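Local coordinates for uncharacterized protein Tfu_2867 (Thermobifida fusca, PDB 2QE6), which binds S-adenosylmethionine and is probably a methyltransferase of the Rossmann-like class, at residues R25-D28 with A29-G33; I59-R62 with K63-V66; G240-T244 with A245-P249. The protein carries 1 engineered substitution. One frame throughout, in Å; residues are numbered along the deposited sequence.

Contact 1 of 3, residues R25-D28 with A29-G33; sequences RVYD and ALLGG. Engineered in segment 25-28: Val26 (natural residue Ala). With SAM (S-adenosylmethionine), chain F.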
loop_
_atom_site.group_PDB
_atom_site.type_symbol
_atom_site.label_atom_id
_atom_site.label_comp_id
_atom_site.label_asym_id
_atom_site.label_seq_id
_atom_site.Cartn_x
_atom_site.Cartn_y
_atom_site.Cartn_z
ATOM N N ARG A 25 12.696 -0.420 -0.870
ATOM C CA ARG A 25 13.749 0.293 -1.575
ATOM C C ARG A 25 13.668 0.202 -3.068
ATOM O O ARG A 25 13.927 1.176 -3.772
ATOM C CB ARG A 25 15.118 -0.169 -1.093
ATOM C CG ARG A 25 15.348 0.160 0.356
ATOM C CD ARG A 25 16.506 -0.653 0.923
ATOM N NE ARG A 25 16.356 -0.879 2.362
ATOM C CZ ARG A 25 17.210 -1.577 3.099
ATOM N NH1 ARG A 25 18.277 -2.147 2.541
ATOM N NH2 ARG A 25 16.993 -1.705 4.404
ATOM N N VAL A 26 13.298 -0.963 -3.595
ATOM C CA VAL A 26 13.071 -1.072 -4.997
ATOM C C VAL A 26 11.900 -0.208 -5.530
ATOM O O VAL A 26 12.006 0.497 -6.562
ATOM C CB VAL A 26 12.877 -2.530 -5.365
ATOM C CG1 VAL A 26 12.534 -2.613 -6.838
ATOM C CG2 VAL A 26 14.202 -3.340 -5.058
ATOM N N TYR A 27 10.803 -0.194 -4.795
ATOM C CA TYR A 27 9.643 0.640 -5.126
ATOM C C TYR A 27 10.059 2.093 -5.030
ATOM O O TYR A 27 9.744 2.883 -5.891
ATOM C CB TYR A 27 8.528 0.312 -4.161
ATOM C CG TYR A 27 7.237 0.984 -4.407
ATOM C CD1 TYR A 27 6.379 0.546 -5.385
ATOM C CD2 TYR A 27 6.839 2.041 -3.619
ATOM C CE1 TYR A 27 5.124 1.185 -5.607
ATOM C CE2 TYR A 27 5.600 2.681 -3.823
ATOM C CZ TYR A 27 4.749 2.237 -4.824
ATOM O OH TYR A 27 3.523 2.840 -5.034
ATOM N N ASP A 28 10.841 2.437 -4.021
ATOM C CA ASP A 28 11.370 3.797 -3.901
ATOM C C ASP A 28 12.208 4.186 -5.154
ATOM O O ASP A 28 12.079 5.264 -5.712
ATOM C CB ASP A 28 12.259 3.874 -2.685
ATOM C CG ASP A 28 12.676 5.276 -2.398
ATOM O OD1 ASP A 28 11.747 6.044 -2.092
ATOM O OD2 ASP A 28 13.881 5.594 -2.541
ATOM N N ALA A 29 13.087 3.288 -5.567
ATOM C CA ALA A 29 13.884 3.451 -6.774
ATOM C C ALA A 29 12.954 3.647 -7.999
ATOM O O ALA A 29 13.172 4.536 -8.801
ATOM C CB ALA A 29 14.816 2.221 -6.952
ATOM N N LEU A 30 11.914 2.827 -8.141
ATOM C CA LEU A 30 10.946 2.998 -9.232
ATOM C C LEU A 30 10.319 4.384 -9.277
ATOM O O LEU A 30 10.102 4.906 -10.362
ATOM C CB LEU A 30 9.835 1.971 -9.176
ATOM C CG LEU A 30 10.251 0.568 -9.576
ATOM C CD1 LEU A 30 9.084 -0.405 -9.369
ATOM C CD2 LEU A 30 10.758 0.519 -11.046
ATOM N N LEU A 31 10.020 4.939 -8.104
ATOM C CA LEU A 31 9.484 6.308 -7.969
ATOM C C LEU A 31 10.501 7.431 -8.063
ATOM O O LEU A 31 10.125 8.592 -8.006
ATOM C CB LEU A 31 8.695 6.439 -6.647
ATOM C CG LEU A 31 7.488 5.496 -6.565
ATOM C CD1 LEU A 31 6.850 5.505 -5.161
ATOM C CD2 LEU A 31 6.467 5.879 -7.645
ATOM N N GLY A 32 11.785 7.110 -8.202
ATOM C CA GLY A 32 12.822 8.115 -8.247
ATOM C C GLY A 32 13.263 8.654 -6.889
ATOM O O GLY A 32 13.794 9.777 -6.799
ATOM N N GLY A 33 13.042 7.881 -5.829
ATOM C CA GLY A 33 13.566 8.248 -4.499
ATOM C C GLY A 33 15.030 7.908 -4.297
ATOM O O GLY A 33 15.641 7.222 -5.117
HETATM N N SAM F . 2.003 0.955 0.382
HETATM C CA SAM F . 3.002 1.738 -0.446
HETATM C C SAM F . 2.360 2.139 -1.756
HETATM O O SAM F . 2.743 3.139 -2.352
HETATM O OXT SAM F . 1.464 1.442 -2.249
HETATM C CB SAM F . 4.311 1.009 -0.803
HETATM C CG SAM F . 4.170 -0.232 -1.699
HETATM S SD SAM F . 5.690 -1.207 -1.950
HETATM C CE SAM F . 6.767 -0.153 -0.950
HETATM C "C5'" SAM F . 5.324 -2.460 -0.703
HETATM C "C4'" SAM F . 5.662 -2.228 0.775
HETATM O "O4'" SAM F . 5.066 -3.262 1.565
HETATM C "C3'" SAM F . 7.165 -2.280 1.093
HETATM O "O3'" SAM F . 7.578 -1.134 1.816
HETATM C "C2'" SAM F . 7.395 -3.558 1.884
HETATM O "O2'" SAM F . 8.532 -3.532 2.755
HETATM C "C1'" SAM F . 6.025 -3.695 2.541
HETATM N N9 SAM F . 5.781 -5.087 2.922
HETATM C C8 SAM F . 5.675 -6.217 2.112
HETATM N N7 SAM F . 5.434 -7.294 2.906
HETATM C C5 SAM F . 5.370 -6.850 4.201
HETATM C C6 SAM F . 5.122 -7.525 5.406
HETATM N N6 SAM F . 4.928 -8.872 5.394
HETATM N N1 SAM F . 5.113 -6.773 6.568
HETATM C C2 SAM F . 5.333 -5.380 6.566
HETATM N N3 SAM F . 5.588 -4.715 5.370
HETATM C C4 SAM F . 5.588 -5.460 4.217
#
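Asp28 O takes the N-H of Gly33 at 2.8 Å, one of two bonds that close the last turn of helix 23-30; the amide of Gly33 comes from above the carbonyl plane. The other bond runs from Gly32 N to Ala29 O at 3.0 Å, and with Gly32 at positive phi (81°) the pair makes a Schellman motif, a common helix C-terminal ending, here with glycine at the positive-phi position. Before it, Leu31 N still bonds Tyr27 O in the regular helical pattern. The carboxylate of Asp28 reaches past the turn, OD2 lying 3.3 Å from Gly33 CA, and is held by the side chain of Asn36. One turn apart on another side of the helix, Leu31 lies over one face of the Tyr27 ring, CG above it and CD1 3.4 Å from Tyr27 CE2. Over the other face sits the sulfonium of S-adenosylmethionine, SD 3.6 Å from Tyr27 CG and set toward the rim, with the methyl CE 3.5 Å from Tyr27 CD2. With CG anti to the backbone N (chi1 -175°), the ring leaves the helix toward the ligand, where Tyr27 OH donates weakly to the carboxylate oxygen O, 2.8 Å away, and accepts from Asn61 ND2. The tyrosine thus meets the methionine part through a weak hydroxyl bond and through its face, and the electron-rich ring would be expected to favour the positive sulfur.

Contact 2 of 3, residues I59-R62 with K63-V66; sequences IENR and KVLV. With SAM (S-adenosylmethionine), chain F.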
loop_
_atom_site.group_PDB
_atom_site.type_symbol
_atom_site.label_atom_id
_atom_site.label_comp_id
_atom_site.label_asym_id
_atom_site.label_seq_id
_atom_site.Cartn_x
_atom_site.Cartn_y
_atom_site.Cartn_z
ATOM N N ILE A 59 3.779 4.880 -10.262
ATOM C CA ILE A 59 3.218 6.240 -10.225
ATOM C C ILE A 59 1.680 6.205 -10.065
ATOM O O ILE A 59 1.103 6.897 -9.212
ATOM C CB ILE A 59 3.655 7.066 -11.444
ATOM C CG1 ILE A 59 5.185 7.299 -11.398
ATOM C CG2 ILE A 59 2.965 8.460 -11.454
ATOM C CD1 ILE A 59 5.791 7.727 -12.761
ATOM N N GLU A 60 1.014 5.394 -10.877
ATOM C CA GLU A 60 -0.429 5.308 -10.805
ATOM C C GLU A 60 -0.892 4.784 -9.446
ATOM O O GLU A 60 -1.950 5.163 -8.982
ATOM C CB GLU A 60 -0.991 4.413 -11.905
ATOM C CG GLU A 60 -0.899 5.034 -13.295
ATOM C CD GLU A 60 -1.569 6.393 -13.430
ATOM O OE1 GLU A 60 -2.555 6.697 -12.704
ATOM O OE2 GLU A 60 -1.105 7.157 -14.307
ATOM N N ASN A 61 -0.113 3.904 -8.829
ATOM C CA ASN A 61 -0.443 3.387 -7.499
ATOM C C ASN A 61 -0.345 4.489 -6.447
ATOM O O ASN A 61 -1.232 4.636 -5.599
ATOM C CB ASN A 61 0.464 2.199 -7.169
ATOM C CG ASN A 61 0.038 1.484 -5.945
ATOM O OD1 ASN A 61 -1.077 0.974 -5.854
ATOM N ND2 ASN A 61 0.932 1.415 -4.990
ATOM N N ARG A 62 0.692 5.312 -6.538
ATOM C CA ARG A 62 0.766 6.482 -5.654
ATOM C C ARG A 62 -0.362 7.468 -5.879
ATOM O O ARG A 62 -0.898 7.980 -4.924
ATOM C CB ARG A 62 2.105 7.201 -5.785
ATOM C CG ARG A 62 3.261 6.318 -5.347
ATOM C CD ARG A 62 3.039 5.747 -3.954
ATOM N NE ARG A 62 2.894 6.831 -2.972
ATOM C CZ ARG A 62 3.000 6.689 -1.653
ATOM N NH1 ARG A 62 3.237 5.501 -1.116
ATOM N NH2 ARG A 62 2.870 7.763 -0.869
ATOM N N LYS A 63 -0.703 7.745 -7.128
ATOM C CA LYS A 63 -1.824 8.621 -7.431
ATOM C C LYS A 63 -3.168 8.055 -6.903
ATOM O O LYS A 63 -3.980 8.804 -6.417
ATOM C CB LYS A 63 -1.925 8.887 -8.943
ATOM C CG LYS A 63 -0.834 9.792 -9.578
ATOM C CD LYS A 63 -1.034 9.754 -11.096
ATOM C CE LYS A 63 -0.286 10.781 -11.876
ATOM N NZ LYS A 63 -0.479 10.447 -13.344
ATOM N N VAL A 64 -3.428 6.746 -7.005
ATOM C CA VAL A 64 -4.679 6.222 -6.443
ATOM C C VAL A 64 -4.655 6.217 -4.923
ATOM O O VAL A 64 -5.701 6.342 -4.292
ATOM C CB VAL A 64 -5.051 4.787 -6.974
ATOM C CG1 VAL A 64 -4.219 3.733 -6.347
ATOM C CG2 VAL A 64 -6.521 4.510 -6.761
ATOM N N LEU A 65 -3.476 6.065 -4.330
ATOM C CA LEU A 65 -3.332 6.172 -2.885
ATOM C C LEU A 65 -3.838 7.541 -2.449
ATOM O O LEU A 65 -4.629 7.653 -1.518
ATOM C CB LEU A 65 -1.876 5.987 -2.440
ATOM C CG LEU A 65 -1.511 6.110 -0.945
ATOM C CD1 LEU A 65 -0.218 5.329 -0.755
ATOM C CD2 LEU A 65 -1.368 7.574 -0.474
ATOM N N VAL A 66 -3.381 8.573 -3.137
ATOM C CA VAL A 66 -3.782 9.949 -2.794
ATOM C C VAL A 66 -5.298 10.167 -2.967
ATOM O O VAL A 66 -5.978 10.698 -2.070
ATOM C CB VAL A 66 -2.983 10.984 -3.637
ATOM C CG1 VAL A 66 -3.587 12.378 -3.483
ATOM C CG2 VAL A 66 -1.483 11.010 -3.234
HETATM N N SAM F . 2.003 0.955 0.382
HETATM C CA SAM F . 3.002 1.738 -0.446
HETATM C C SAM F . 2.360 2.139 -1.756
HETATM O O SAM F . 2.743 3.139 -2.352
HETATM O OXT SAM F . 1.464 1.442 -2.249
HETATM C CB SAM F . 4.311 1.009 -0.803
HETATM C CG SAM F . 4.170 -0.232 -1.699
HETATM S SD SAM F . 5.690 -1.207 -1.950
HETATM C CE SAM F . 6.767 -0.153 -0.950
HETATM C "C5'" SAM F . 5.324 -2.460 -0.703
HETATM C "C4'" SAM F . 5.662 -2.228 0.775
HETATM O "O4'" SAM F . 5.066 -3.262 1.565
HETATM C "C3'" SAM F . 7.165 -2.280 1.093
HETATM O "O3'" SAM F . 7.578 -1.134 1.816
HETATM C "C2'" SAM F . 7.395 -3.558 1.884
HETATM O "O2'" SAM F . 8.532 -3.532 2.755
HETATM C "C1'" SAM F . 6.025 -3.695 2.541
HETATM N N9 SAM F . 5.781 -5.087 2.922
HETATM C C8 SAM F . 5.675 -6.217 2.112
HETATM N N7 SAM F . 5.434 -7.294 2.906
HETATM C C5 SAM F . 5.370 -6.850 4.201
HETATM C C6 SAM F . 5.122 -7.525 5.406
HETATM N N6 SAM F . 4.928 -8.872 5.394
HETATM N N1 SAM F . 5.113 -6.773 6.568
HETATM C C2 SAM F . 5.333 -5.380 6.566
HETATM N N3 SAM F . 5.588 -4.715 5.370
HETATM C C4 SAM F . 5.588 -5.460 4.217
#
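This is a local contact along the long helix 54-75, between successive turns, on the stretch of the helix that supplies Asn61 and Arg62 to the methionine end of S-adenosylmethionine. Four regular i to i+4 bonds hold the backbone, from Lys63 N to Ile59 O through Val66 N to Arg62 O. Toward the ligand, Arg62 NH1 donates to the carboxylate oxygen O at 2.7 Å (N-H...O 151°), the oxygen lying at the edge of the guanidinium, near its plane. Bends at chi2 and chi3 curl the arginine chain back to bring that edge to the carboxylate, and Leu65, running alongside, lays CD1 over one face of the group, 3.5 Å from NH1. NH2 is tied to Gln92 O, which, with the NH1 bond, holds the guanidinium in its rotation. Asn61 ND2 reaches the second carboxylate oxygen, OXT, at 2.8 Å in a weak bond, while its OD1 is held by Thr195. Lys63 extends from another side of the helix; its NZ forms a long, weak salt bridge with Glu60 OE2 at 3.5 Å, and its CE lies 4.0 Å from Ile59 CG2. Arginine and asparagine, adjacent in sequence and each meeting a different carboxylate oxygen, form part of the amino-acid end of the cofactor pocket in this Rossmann-like domain of a putative methyltransferase.

Contact 3 of 3, residues G240-T244 with A245-P249; sequences GVVYT and ALWRP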
loop_
_atom_site.group_PDB
_atom_site.type_symbol
_atom_site.label_atom_id
_atom_site.label_comp_id
_atom_site.label_asym_id
_atom_site.label_seq_id
_atom_site.Cartn_x
_atom_site.Cartn_y
_atom_site.Cartn_z
ATOM N N GLY A 240 -15.852 -0.030 -7.686
ATOM C CA GLY A 240 -15.470 -1.430 -7.427
ATOM C C GLY A 240 -13.966 -1.648 -7.550
ATOM O O GLY A 240 -13.192 -0.739 -7.288
ATOM N N VAL A 241 -13.572 -2.841 -8.002
ATOM C CA VAL A 241 -12.178 -3.205 -8.173
ATOM C C VAL A 241 -11.838 -2.981 -9.653
ATOM O O VAL A 241 -12.383 -3.642 -10.528
ATOM C CB VAL A 241 -11.907 -4.656 -7.713
ATOM C CG1 VAL A 241 -10.504 -5.072 -8.013
ATOM C CG2 VAL A 241 -12.186 -4.785 -6.184
ATOM N N VAL A 242 -10.998 -1.988 -9.924
ATOM C CA VAL A 242 -10.712 -1.549 -11.305
ATOM C C VAL A 242 -9.241 -1.212 -11.425
ATOM O O VAL A 242 -8.565 -1.022 -10.404
ATOM C CB VAL A 242 -11.529 -0.311 -11.682
ATOM C CG1 VAL A 242 -13.028 -0.632 -11.673
ATOM C CG2 VAL A 242 -11.187 0.897 -10.749
ATOM N N TYR A 243 -8.724 -1.160 -12.660
ATOM C CA TYR A 243 -7.342 -0.757 -12.871
ATOM C C TYR A 243 -7.097 0.555 -12.098
ATOM O O TYR A 243 -7.961 1.397 -11.983
ATOM C CB TYR A 243 -7.032 -0.606 -14.355
ATOM C CG TYR A 243 -6.965 -1.906 -15.145
ATOM C CD1 TYR A 243 -6.041 -2.896 -14.824
ATOM C CD2 TYR A 243 -7.818 -2.138 -16.208
ATOM C CE1 TYR A 243 -5.945 -4.092 -15.577
ATOM C CE2 TYR A 243 -7.729 -3.322 -16.961
ATOM C CZ TYR A 243 -6.782 -4.290 -16.632
ATOM O OH TYR A 243 -6.665 -5.460 -17.350
ATOM N N THR A 244 -5.929 0.686 -11.500
ATOM C CA THR A 244 -5.672 1.790 -10.589
ATOM C C THR A 244 -6.008 3.194 -11.173
ATOM O O THR A 244 -6.577 4.015 -10.453
ATOM C CB THR A 244 -4.196 1.732 -9.999
ATOM O OG1 THR A 244 -3.236 1.647 -11.071
ATOM C CG2 THR A 244 -4.014 0.539 -9.074
ATOM N N ALA A 245 -5.700 3.462 -12.448
ATOM C CA ALA A 245 -5.942 4.782 -13.041
ATOM C C ALA A 245 -7.461 5.092 -13.236
ATOM O O ALA A 245 -7.844 6.248 -13.440
ATOM C CB ALA A 245 -5.223 4.894 -14.359
ATOM N N LEU A 246 -8.280 4.032 -13.203
ATOM C CA LEU A 246 -9.723 4.116 -13.395
ATOM C C LEU A 246 -10.482 4.326 -12.073
ATOM O O LEU A 246 -11.700 4.516 -12.075
ATOM C CB LEU A 246 -10.229 2.829 -14.092
ATOM C CG LEU A 246 -9.698 2.502 -15.491
ATOM C CD1 LEU A 246 -10.353 1.223 -16.079
ATOM C CD2 LEU A 246 -9.895 3.664 -16.456
ATOM N N TRP A 247 -9.779 4.308 -10.941
ATOM C CA TRP A 247 -10.463 4.446 -9.653
ATOM C C TRP A 247 -10.681 5.915 -9.333
ATOM O O TRP A 247 -9.740 6.600 -8.982
ATOM C CB TRP A 247 -9.719 3.730 -8.504
ATOM C CG TRP A 247 -10.608 3.584 -7.270
ATOM C CD1 TRP A 247 -11.379 2.521 -6.961
ATOM C CD2 TRP A 247 -10.819 4.551 -6.224
ATOM N NE1 TRP A 247 -12.061 2.754 -5.794
ATOM C CE2 TRP A 247 -11.745 3.996 -5.324
ATOM C CE3 TRP A 247 -10.344 5.827 -5.984
ATOM C CZ2 TRP A 247 -12.194 4.672 -4.201
ATOM C CZ3 TRP A 247 -10.795 6.508 -4.857
ATOM C CH2 TRP A 247 -11.697 5.925 -3.984
ATOM N N ARG A 248 -11.935 6.368 -9.459
ATOM C CA ARG A 248 -12.296 7.763 -9.250
ATOM C C ARG A 248 -11.242 8.729 -9.717
ATOM O O ARG A 248 -10.668 9.461 -8.915
ATOM C CB ARG A 248 -12.603 8.013 -7.759
ATOM C CG ARG A 248 -13.705 7.099 -7.230
ATOM C CD ARG A 248 -14.344 7.638 -5.973
ATOM N NE ARG A 248 -15.367 6.711 -5.500
ATOM C CZ ARG A 248 -16.377 7.053 -4.716
ATOM N NH1 ARG A 248 -16.492 8.304 -4.277
ATOM N NH2 ARG A 248 -17.262 6.137 -4.355
ATOM N N PRO A 249 -11.014 8.790 -11.028
ATOM C CA PRO A 249 -9.971 9.645 -11.570
ATOM C C PRO A 249 -10.304 11.119 -11.399
ATOM O O PRO A 249 -11.476 11.477 -11.384
ATOM C CB PRO A 249 -9.921 9.273 -13.057
ATOM C CG PRO A 249 -11.103 8.527 -13.339
ATOM C CD PRO A 249 -11.754 8.077 -12.067
HETATM O O HOH W 1 -13.781 0.509 -4.907
HETATM O O HOH W 2 -3.748 1.984 -13.744
#
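Ala245 is the second residue of the 3-10 turn that Thr244 begins after strand 235-243, and a water ties the two: it accepts from Ala245 N at 2.8 Å and is also hydrogen-bonded to Thr244 OG1. Leu246 follows, its N bonded to Tyr243 O at 2.9 Å from above the carbonyl plane, in keeping with the tight 3-10 turn. Its CD1 sits 4.2 Å from Tyr243 CB, near the plane of the tyrosine ring, whose OH is bonded to Thr200. Trp247 N donates to Thr244 O at 3.3 Å, again from well above the carbonyl plane. Here the chain bends back along the strand: a chi1 of -166° swings the indole toward Gly240, edge-on, with CD1 3.7 Å from Gly240 O. A second water, in the plane of the ring, accepts from Trp247 NE1 at 3.0 Å and also lies 2.8 Å from Gly240 O, bridging the two. Val242 CG2 packs against both Leu246 CB and Trp247 CB, 3.9 Å from the latter. Arg248 lays CG over one face of the indole, while its guanidinium makes a cation-pi contact with Phe71. The whole is a strand end running into a 3-10 turn, at the edge strand of the mixed sheet of a Rossmann-like putative methyltransferase.

Contacts 1 and 2 meet around the methionine part of S-adenosylmethionine, although their centres are about 14 Å apart. Tyr27 OH and Arg62 NH1 converge on the same carboxylate oxygen O, with Asn61 ND2 on OXT. Leu31 CD1 packs 3.7 Å from Arg62 CG, so the C-terminal end of helix 23-30 and the residue after it pack on helix 54-75 beside the ligand. Contact 3 makes no touch with contact 1, nearest atoms being about 9 Å apart, but it backs contact 2, whose centre is about 10 Å away: Val64 CG2 meets Trp247 CB at 3.7 Å and Glu60 OE1 meets Ala245 CB at 3.6 Å. Helix 54-75 therefore stands between helix 23-30 and the turn after the edge strand.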